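Local atomic coordinates of SnoaL-like domain-containing protein (Novosphingobium aromaticivorans, PDB entry 2RFR), a protein that is of unknown function but adopts the NTF2-like, cystatin-like fold of the SnoaL-like family. Residues 43-48 against 131-136. Residues are numbered along the deposited sequence; the frame is centred on the assembly and turned at random.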
ATOM      1  N   LEU A  43       4.376  17.175   8.538  1.00  9.99           N
ATOM      2  CA  LEU A  43       3.648  15.973   8.916  1.00  9.90           C
ATOM      3  C   LEU A  43       3.745  15.684  10.417  1.00  8.76           C
ATOM      4  O   LEU A  43       2.883  14.962  10.934  1.00 10.03           O
ATOM      5  CB  LEU A  43       4.171  14.782   8.123  1.00  8.49           C
ATOM      6  CG  LEU A  43       4.092  14.858   6.593  1.00  8.91           C
ATOM      7  CD1 LEU A  43       4.820  13.629   6.005  1.00 10.49           C
ATOM      8  CD2 LEU A  43       2.641  14.910   6.102  1.00 10.88           C
ATOM      9  N   TRP A  44       4.809  16.184  11.054  1.00  9.15           N
ATOM     10  CA  TRP A  44       5.046  16.045  12.471  1.00  9.22           C
ATOM     11  C   TRP A  44       4.583  17.242  13.251  1.00 10.50           C
ATOM     12  O   TRP A  44       4.504  18.355  12.750  1.00 11.36           O
ATOM     13  CB  TRP A  44       6.558  15.907  12.732  1.00  9.69           C
ATOM     14  CG  TRP A  44       7.166  14.508  12.584  1.00  9.49           C
ATOM     15  CD1 TRP A  44       7.472  13.641  13.559  1.00  8.72           C
ATOM     16  CD2 TRP A  44       7.603  13.895  11.323  1.00  8.16           C
ATOM     17  NE1 TRP A  44       8.062  12.539  13.029  1.00  9.69           N
ATOM     18  CE2 TRP A  44       8.172  12.674  11.662  1.00  8.56           C
ATOM     19  CE3 TRP A  44       7.613  14.289   9.989  1.00  8.78           C
ATOM     20  CZ2 TRP A  44       8.722  11.818  10.710  1.00  9.83           C
ATOM     21  CZ3 TRP A  44       8.149  13.425   9.039  1.00  9.81           C
ATOM     22  CH2 TRP A  44       8.707  12.214   9.414  1.00  9.29           C
ATOM     23  N   VAL A  45       4.324  16.999  14.530  1.00  9.69           N
ATOM     24  CA  VAL A  45       4.222  18.074  15.553  1.00 10.07           C
ATOM     25  C   VAL A  45       5.527  18.845  15.575  1.00 10.21           C
ATOM     26  O   VAL A  45       6.590  18.377  15.130  1.00  9.98           O
ATOM     27  CB  VAL A  45       3.812  17.519  16.927  1.00 10.64           C
ATOM     28  CG1 VAL A  45       2.441  16.828  16.851  1.00 11.44           C
ATOM     29  CG2 VAL A  45       4.884  16.629  17.536  1.00 12.22           C
ATOM     30  N   GLU A  46       5.475  20.056  16.136  0.50 11.36           N
ATOM     31  CA  GLU A  46       6.648  20.927  16.093  0.50 10.67           C
ATOM     32  C   GLU A  46       7.905  20.300  16.667  0.50 12.21           C
ATOM     33  O   GLU A  46       8.982  20.472  16.118  0.50 12.73           O
ATOM     34  CB  GLU A  46       6.382  22.252  16.864  0.50 12.50           C
ATOM     35  CG  GLU A  46       7.651  23.130  17.045  0.50 14.56           C
ATOM     36  CD  GLU A  46       8.317  23.569  15.738  0.50 17.58           C
ATOM     37  OE1 GLU A  46       7.609  23.880  14.778  0.50 17.79           O
ATOM     38  OE2 GLU A  46       9.567  23.599  15.669  0.50 21.56           O
ATOM     39  N   ASP A  47       7.751  19.609  17.787  1.00 11.38           N
ATOM     40  CA  ASP A  47       8.875  18.946  18.435  1.00 12.92           C
ATOM     41  C   ASP A  47       8.936  17.433  18.146  1.00 11.64           C
ATOM     42  O   ASP A  47       9.455  16.640  18.912  1.00 13.64           O
ATOM     43  CB  ASP A  47       8.846  19.215  19.938  1.00 13.72           C
ATOM     44  CG  ASP A  47       7.696  18.605  20.642  1.00 19.66           C
ATOM     45  OD1 ASP A  47       6.715  18.222  19.982  1.00 22.30           O
ATOM     46  OD2 ASP A  47       7.713  18.627  21.922  1.00 27.71           O
ATOM     47  N   GLY A  48       8.445  17.069  16.974  1.00 10.65           N
ATOM     48  CA  GLY A  48       8.451  15.674  16.546  1.00  9.99           C
ATOM     49  C   GLY A  48       9.848  15.127  16.338  1.00  9.90           C
ATOM     50  O   GLY A  48      10.807  15.865  16.136  1.00 10.51           O
ATOM     51  N   GLY A 131      -5.500  18.680  13.162  1.00 17.26           N
ATOM     52  CA  GLY A 131      -5.554  17.322  12.613  1.00 15.62           C
ATOM     53  C   GLY A 131      -4.501  16.411  13.189  1.00 13.46           C
ATOM     54  O   GLY A 131      -3.670  16.789  14.007  1.00 12.62           O
ATOM     55  N   TRP A 132      -4.526  15.173  12.758  1.00 11.36           N
ATOM     56  CA  TRP A 132      -3.526  14.221  13.185  1.00  9.67           C
ATOM     57  C   TRP A 132      -2.150  14.639  12.669  1.00  9.97           C
ATOM     58  O   TRP A 132      -2.005  15.075  11.539  1.00 11.02           O
ATOM     59  CB  TRP A 132      -3.892  12.833  12.672  1.00  9.03           C
ATOM     60  CG  TRP A 132      -5.012  12.217  13.424  1.00  9.36           C
ATOM     61  CD1 TRP A 132      -6.370  12.267  13.110  1.00  9.82           C
ATOM     62  CD2 TRP A 132      -4.925  11.445  14.616  1.00  9.11           C
ATOM     63  NE1 TRP A 132      -7.081  11.582  14.041  1.00 10.95           N
ATOM     64  CE2 TRP A 132      -6.236  11.047  14.969  1.00 10.03           C
ATOM     65  CE3 TRP A 132      -3.875  11.037  15.430  1.00  9.31           C
ATOM     66  CZ2 TRP A 132      -6.491  10.274  16.082  1.00 10.56           C
ATOM     67  CZ3 TRP A 132      -4.122  10.254  16.534  1.00 10.66           C
ATOM     68  CH2 TRP A 132      -5.426   9.897  16.868  1.00 10.01           C
ATOM     69  N   ARG A 133      -1.148  14.452  13.529  1.00  9.22           N
ATOM     70  CA  ARG A 133       0.257  14.691  13.173  1.00  8.88           C
ATOM     71  C   ARG A 133       1.125  13.605  13.784  1.00  9.68           C
ATOM     72  O   ARG A 133       0.794  13.019  14.815  1.00  9.57           O
ATOM     73  CB  ARG A 133       0.729  16.056  13.717  1.00  9.95           C
ATOM     74  CG  ARG A 133       0.062  17.267  13.137  1.00 10.50           C
ATOM     75  CD  ARG A 133       0.421  17.533  11.700  1.00 11.61           C
ATOM     76  NE  ARG A 133      -0.202  18.740  11.174  1.00 12.93           N
ATOM     77  CZ  ARG A 133      -1.401  18.804  10.641  1.00 14.68           C
ATOM     78  NH1 ARG A 133      -2.212  17.772  10.615  1.00 16.29           N
ATOM     79  NH2 ARG A 133      -1.839  19.953  10.163  1.00 19.17           N
ATOM     80  N   ALA A 134       2.246  13.312  13.129  1.00  8.96           N
ATOM     81  CA  ALA A 134       3.209  12.399  13.658  1.00  8.96           C
ATOM     82  C   ALA A 134       3.917  12.963  14.883  1.00  9.09           C
ATOM     83  O   ALA A 134       4.236  14.162  14.950  1.00  9.60           O
ATOM     84  CB  ALA A 134       4.263  12.034  12.561  1.00 10.00           C
ATOM     85  N   VAL A 135       4.198  12.109  15.849  1.00  9.15           N
ATOM     86  CA  VAL A 135       4.970  12.474  17.042  1.00  9.45           C
ATOM     87  C   VAL A 135       6.365  11.910  16.939  1.00  9.54           C
ATOM     88  O   VAL A 135       7.338  12.645  16.984  1.00 10.66           O
ATOM     89  CB  VAL A 135       4.258  12.006  18.306  1.00 10.15           C
ATOM     90  CG1 VAL A 135       5.144  12.260  19.564  1.00 12.76           C
ATOM     91  CG2 VAL A 135       2.898  12.706  18.424  1.00 12.53           C
ATOM     92  N   ARG A 136       6.498  10.604  16.738  1.00  9.15           N
ATOM     93  CA  ARG A 136       7.803   9.962  16.600  1.00  9.51           C
ATOM     94  C   ARG A 136       7.715   8.917  15.505  1.00 10.16           C
ATOM     95  O   ARG A 136       6.764   8.129  15.422  1.00 12.16           O
ATOM     96  CB  ARG A 136       8.218   9.313  17.918  1.00 11.04           C
ATOM     97  CG  ARG A 136       9.598   8.707  17.887  1.00 12.52           C
ATOM     98  CD  ARG A 136      10.069   8.359  19.316  1.00 17.38           C
ATOM     99  NE  ARG A 136      11.325   7.619  19.387  1.00 15.56           N
ATOM    100  CZ  ARG A 136      12.574   8.103  19.507  1.00 19.51           C
ATOM    101  NH1 ARG A 136      12.809   9.371  19.546  1.00 27.35           N
ATOM    102  NH2 ARG A 136      13.596   7.251  19.534  1.00 25.64           N
TER
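On the curved sheet of this NTF2-like fold, the short strand 44-45, entered from helix 37-41, pairs in parallel with the start of strand 131-141. A single bridge, W44 with A134, sets the register, and A134 is gripped through both its backbone polar atoms. A134 N donates to L43 O at 2.8 Å, with the donor in the carbonyl plane; A134 O accepts the N-H of V45, 2.9 Å from V45 N and nearly along the C=O axis. The side chains of the bridged pair lie on the same face of the sheet, where helix 5-33 packs on W44 through Y28. W44 CG stands anti to the carbonyl carbon, and chi2 of -100° turns a face of the indole onto A134 CB, which makes a CH-pi contact 3.7 Å from the centroid of the W44 five-membered ring, 9° off its normal. V135 O meets the same ring in plane, at its CD1 edge. Next along, V45 and R133 cross obliquely, V45 CG1 resting 3.7 Å from R133 CB. A type I turn from V45 to G48, closed by G48 N to V45 O, leads into strand 48-52, which continues beside 131-141. V135 and R136 form a classic beta bulge opposite T124, and R136 reaches E49 in a salt bridge. R133 bends at chi2, and R133 NH1 turns back to W132 O at 2.9 Å, the acceptor in the guanidinium plane but the donor well above the carbonyl plane.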